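Local coordinates for processed glycerol phosphate lipoteichoic acid synthase 2 (PDB 2W8D), which belongs, through its C-terminal domain, to the sulfatase family of the alkaline phosphatase clan and carries a magnesium site, at residues A[140-151]-A[412-420]. Sequence-based numbering, arbitrary orientation.
Sequences NEMYKAEGIDKF and VNPSDYDYT
Y419 and Y417 lead a packing contact of side chains on a helix-to-strand turn, with one hydrogen bond to the backbone; in it the C-terminal tail 412-420 lies against the turn between helix 139-145 and strand 150-152. Y419 is the more deeply buried: K144 CG approaches its ring obliquely, and N140 O, I148 O and D149 O lie at its edge. Y419 OH donates to I148 O at 2.7 Å, meeting the carbonyl at a C=O...donor angle of 139°. Over one face of the Y419 ring lies F151 CB, 3.7 Å from the centroid and close to the normal, a CH-pi contact. A chi1 of -167° carries the F151 ring away from its own N and turns its edge toward Y419, giving an edge-to-face pair with planes at 84°. K144 runs antiparallel to the Y419 side chain, its CG 3.6 Å from Y419 CE2, and K144 CE comes to 3.2 Å from Y417 O. Y417 packs one face against G147, whose CA is 3.7 Å from Y417 OH. D149 OD1 meets the edge of that ring at CE1; K120 bridges to D149 OD1 and bonds Y417 OH and G147 O, while D149 OD2 accepts from S126 N. V412 CG1 and P414 cover the helix end. G147, with positive phi, closes the helix in a Schellman motif within the beta-alpha-beta crossover that joins parallel strands 125-130 and 150-152, part of the alpha/beta core of the alkaline phosphatase clan.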
loop_
_atom_site.group_PDB
_atom_site.type_symbol
_atom_site.label_atom_id
_atom_site.label_comp_id
_atom_site.label_asym_id
_atom_site.label_seq_id
_atom_site.Cartn_x
_atom_site.Cartn_y
_atom_site.Cartn_z
ATOM N N ASN A 140 -16.603 -6.197 3.647
ATOM C CA ASN A 140 -17.854 -5.530 3.964
ATOM C C ASN A 140 -18.064 -5.232 5.456
ATOM O O ASN A 140 -18.776 -4.305 5.791
ATOM C CB ASN A 140 -19.082 -6.205 3.325
ATOM C CG ASN A 140 -19.375 -7.564 3.884
ATOM O OD1 ASN A 140 -18.578 -8.151 4.583
ATOM N ND2 ASN A 140 -20.538 -8.093 3.548
ATOM N N GLU A 141 -17.442 -5.996 6.342
ATOM C CA GLU A 141 -17.534 -5.703 7.789
ATOM C C GLU A 141 -16.504 -4.617 8.177
ATOM O O GLU A 141 -16.867 -3.638 8.834
ATOM C CB GLU A 141 -17.435 -6.974 8.670
ATOM C CG GLU A 141 -17.980 -6.723 10.048
ATOM C CD GLU A 141 -17.698 -7.800 11.133
ATOM O OE1 GLU A 141 -16.944 -8.801 10.897
ATOM O OE2 GLU A 141 -18.256 -7.589 12.259
HETATM N N MSE A 142 -15.266 -4.753 7.717
HETATM C CA MSE A 142 -14.166 -3.876 8.120
HETATM C C MSE A 142 -14.236 -2.451 7.575
HETATM O O MSE A 142 -13.815 -1.513 8.238
HETATM C CB MSE A 142 -12.810 -4.497 7.716
HETATM C CG MSE A 142 -11.574 -3.595 7.910
HETATM SE SE MSE A 142 -11.327 -3.091 9.828
HETATM C CE MSE A 142 -10.223 -4.570 10.557
ATOM N N TYR A 143 -14.726 -2.304 6.351
ATOM C CA TYR A 143 -14.885 -1.006 5.748
ATOM C C TYR A 143 -15.898 -0.193 6.512
ATOM O O TYR A 143 -15.800 1.019 6.556
ATOM C CB TYR A 143 -15.335 -1.135 4.307
ATOM C CG TYR A 143 -14.261 -1.554 3.336
ATOM C CD1 TYR A 143 -12.912 -1.617 3.693
ATOM C CD2 TYR A 143 -14.607 -1.876 2.039
ATOM C CE1 TYR A 143 -11.948 -2.039 2.759
ATOM C CE2 TYR A 143 -13.678 -2.267 1.122
ATOM C CZ TYR A 143 -12.365 -2.344 1.461
ATOM O OH TYR A 143 -11.511 -2.730 0.456
ATOM N N LYS A 144 -16.867 -0.855 7.130
ATOM C CA LYS A 144 -17.895 -0.131 7.859
ATOM C C LYS A 144 -17.257 0.477 9.090
ATOM O O LYS A 144 -17.558 1.623 9.458
ATOM C CB LYS A 144 -19.008 -1.067 8.285
ATOM C CG LYS A 144 -19.832 -1.583 7.158
ATOM C CD LYS A 144 -20.833 -2.533 7.745
ATOM C CE LYS A 144 -22.130 -2.454 7.048
ATOM N NZ LYS A 144 -22.242 -3.547 6.089
ATOM N N ALA A 145 -16.363 -0.286 9.716
ATOM C CA ALA A 145 -15.637 0.203 10.876
ATOM C C ALA A 145 -14.737 1.379 10.461
ATOM O O ALA A 145 -14.458 2.276 11.266
ATOM C CB ALA A 145 -14.795 -0.937 11.497
ATOM N N GLU A 146 -14.292 1.364 9.207
ATOM C CA GLU A 146 -13.345 2.383 8.714
ATOM C C GLU A 146 -14.033 3.659 8.200
ATOM O O GLU A 146 -13.371 4.634 7.842
ATOM C CB GLU A 146 -12.390 1.796 7.650
ATOM C CG GLU A 146 -11.400 0.767 8.224
ATOM C CD GLU A 146 -10.424 0.166 7.181
ATOM O OE1 GLU A 146 -10.754 0.100 5.955
ATOM O OE2 GLU A 146 -9.307 -0.238 7.619
ATOM N N GLY A 147 -15.362 3.627 8.193
ATOM C CA GLY A 147 -16.184 4.679 7.658
ATOM C C GLY A 147 -16.275 4.799 6.154
ATOM O O GLY A 147 -16.614 5.871 5.652
ATOM N N ILE A 148 -15.974 3.748 5.408
ATOM C CA ILE A 148 -16.037 3.885 3.966
ATOM C C ILE A 148 -17.532 3.992 3.602
ATOM O O ILE A 148 -18.310 3.104 3.980
ATOM C CB ILE A 148 -15.377 2.730 3.186
ATOM C CG1 ILE A 148 -13.900 2.472 3.567
ATOM C CG2 ILE A 148 -15.480 2.975 1.677
ATOM C CD1 ILE A 148 -13.043 3.644 3.763
ATOM N N ASP A 149 -17.924 5.062 2.885
ATOM C CA ASP A 149 -19.365 5.306 2.589
ATOM C C ASP A 149 -19.897 4.321 1.578
ATOM O O ASP A 149 -21.054 3.950 1.652
ATOM C CB ASP A 149 -19.664 6.726 2.024
ATOM C CG ASP A 149 -19.269 7.830 2.967
ATOM O OD1 ASP A 149 -19.898 7.913 4.021
ATOM O OD2 ASP A 149 -18.307 8.586 2.682
ATOM N N LYS A 150 -19.072 3.935 0.604
ATOM C CA LYS A 150 -19.578 3.118 -0.495
ATOM C C LYS A 150 -18.642 1.976 -0.903
ATOM O O LYS A 150 -17.423 2.128 -0.947
ATOM C CB LYS A 150 -19.890 3.993 -1.712
ATOM C CG LYS A 150 -21.016 5.023 -1.548
ATOM C CD LYS A 150 -20.885 6.037 -2.670
ATOM C CE LYS A 150 -21.828 7.225 -2.550
ATOM N NZ LYS A 150 -23.245 6.793 -2.685
ATOM N N PHE A 151 -19.227 0.828 -1.224
ATOM C CA PHE A 151 -18.442 -0.302 -1.660
ATOM C C PHE A 151 -18.926 -0.789 -3.022
ATOM O O PHE A 151 -19.908 -1.479 -3.108
ATOM C CB PHE A 151 -18.482 -1.416 -0.585
ATOM C CG PHE A 151 -17.459 -2.517 -0.789
ATOM C CD1 PHE A 151 -16.678 -2.569 -1.950
ATOM C CD2 PHE A 151 -17.294 -3.508 0.170
ATOM C CE1 PHE A 151 -15.729 -3.579 -2.149
ATOM C CE2 PHE A 151 -16.339 -4.546 -0.021
ATOM C CZ PHE A 151 -15.562 -4.576 -1.186
ATOM N N VAL A 412 -16.975 7.056 14.415
ATOM C CA VAL A 412 -17.669 6.304 13.376
ATOM C C VAL A 412 -18.770 5.403 13.928
ATOM O O VAL A 412 -18.570 4.738 14.922
ATOM C CB VAL A 412 -16.681 5.536 12.497
ATOM C CG1 VAL A 412 -17.390 4.500 11.620
ATOM C CG2 VAL A 412 -15.997 6.505 11.642
ATOM N N ASN A 413 -19.941 5.415 13.290
ATOM C CA ASN A 413 -20.990 4.441 13.598
ATOM C C ASN A 413 -21.160 3.403 12.471
ATOM O O ASN A 413 -21.850 3.665 11.486
ATOM C CB ASN A 413 -22.335 5.125 13.904
ATOM C CG ASN A 413 -23.475 4.107 14.124
ATOM O OD1 ASN A 413 -23.228 2.920 14.446
ATOM N ND2 ASN A 413 -24.738 4.567 13.955
ATOM N N PRO A 414 -20.557 2.204 12.623
ATOM C CA PRO A 414 -20.613 1.193 11.570
ATOM C C PRO A 414 -22.020 0.924 10.984
ATOM O O PRO A 414 -22.148 0.630 9.792
ATOM C CB PRO A 414 -20.054 -0.043 12.269
ATOM C CG PRO A 414 -19.064 0.537 13.204
ATOM C CD PRO A 414 -19.764 1.735 13.772
ATOM N N SER A 415 -23.058 1.032 11.801
ATOM C CA SER A 415 -24.440 0.806 11.351
ATOM C C SER A 415 -25.003 1.779 10.308
ATOM O O SER A 415 -26.071 1.512 9.766
ATOM C CB SER A 415 -25.370 0.800 12.540
ATOM O OG SER A 415 -25.547 -0.533 12.923
ATOM N N ASP A 416 -24.297 2.886 10.061
ATOM C CA ASP A 416 -24.645 3.876 9.030
ATOM C C ASP A 416 -24.455 3.352 7.622
ATOM O O ASP A 416 -25.076 3.839 6.693
ATOM C CB ASP A 416 -23.750 5.128 9.126
ATOM C CG ASP A 416 -24.077 6.031 10.315
ATOM O OD1 ASP A 416 -25.218 6.029 10.857
ATOM O OD2 ASP A 416 -23.167 6.786 10.696
ATOM N N TYR A 417 -23.531 2.406 7.450
ATOM C CA TYR A 417 -23.120 1.976 6.118
ATOM C C TYR A 417 -23.898 0.757 5.649
ATOM O O TYR A 417 -24.226 -0.126 6.426
ATOM C CB TYR A 417 -21.593 1.815 6.080
ATOM C CG TYR A 417 -20.934 3.061 6.636
ATOM C CD1 TYR A 417 -20.981 4.274 5.927
ATOM C CD2 TYR A 417 -20.361 3.065 7.917
ATOM C CE1 TYR A 417 -20.440 5.446 6.452
ATOM C CE2 TYR A 417 -19.799 4.241 8.447
ATOM C CZ TYR A 417 -19.845 5.425 7.708
ATOM O OH TYR A 417 -19.321 6.590 8.226
ATOM N N ASP A 418 -24.286 0.761 4.390
ATOM C CA ASP A 418 -25.024 -0.354 3.832
ATOM C C ASP A 418 -24.493 -0.571 2.437
ATOM O O ASP A 418 -24.433 0.365 1.649
ATOM C CB ASP A 418 -26.503 -0.044 3.779
ATOM C CG ASP A 418 -27.294 -1.109 3.029
ATOM O OD1 ASP A 418 -27.134 -2.318 3.403
ATOM O OD2 ASP A 418 -28.073 -0.712 2.096
ATOM N N TYR A 419 -24.082 -1.801 2.145
ATOM C CA TYR A 419 -23.447 -2.096 0.868
ATOM C C TYR A 419 -24.210 -3.087 -0.025
ATOM O O TYR A 419 -23.620 -3.753 -0.885
ATOM C CB TYR A 419 -22.023 -2.602 1.093
ATOM C CG TYR A 419 -21.108 -1.727 1.921
ATOM C CD1 TYR A 419 -21.032 -0.328 1.739
ATOM C CD2 TYR A 419 -20.275 -2.315 2.859
ATOM C CE1 TYR A 419 -20.138 0.451 2.500
ATOM C CE2 TYR A 419 -19.378 -1.575 3.598
ATOM C CZ TYR A 419 -19.300 -0.209 3.432
ATOM O OH TYR A 419 -18.380 0.436 4.224
ATOM N N THR A 420 -25.516 -3.169 0.170
ATOM C CA THR A 420 -26.384 -3.898 -0.725
ATOM C C THR A 420 -26.609 -3.038 -1.987
ATOM O O THR A 420 -26.873 -1.826 -1.884
ATOM C CB THR A 420 -27.725 -4.204 -0.013
ATOM O OG1 THR A 420 -27.475 -4.920 1.210
ATOM C CG2 THR A 420 -28.657 -5.024 -0.907
#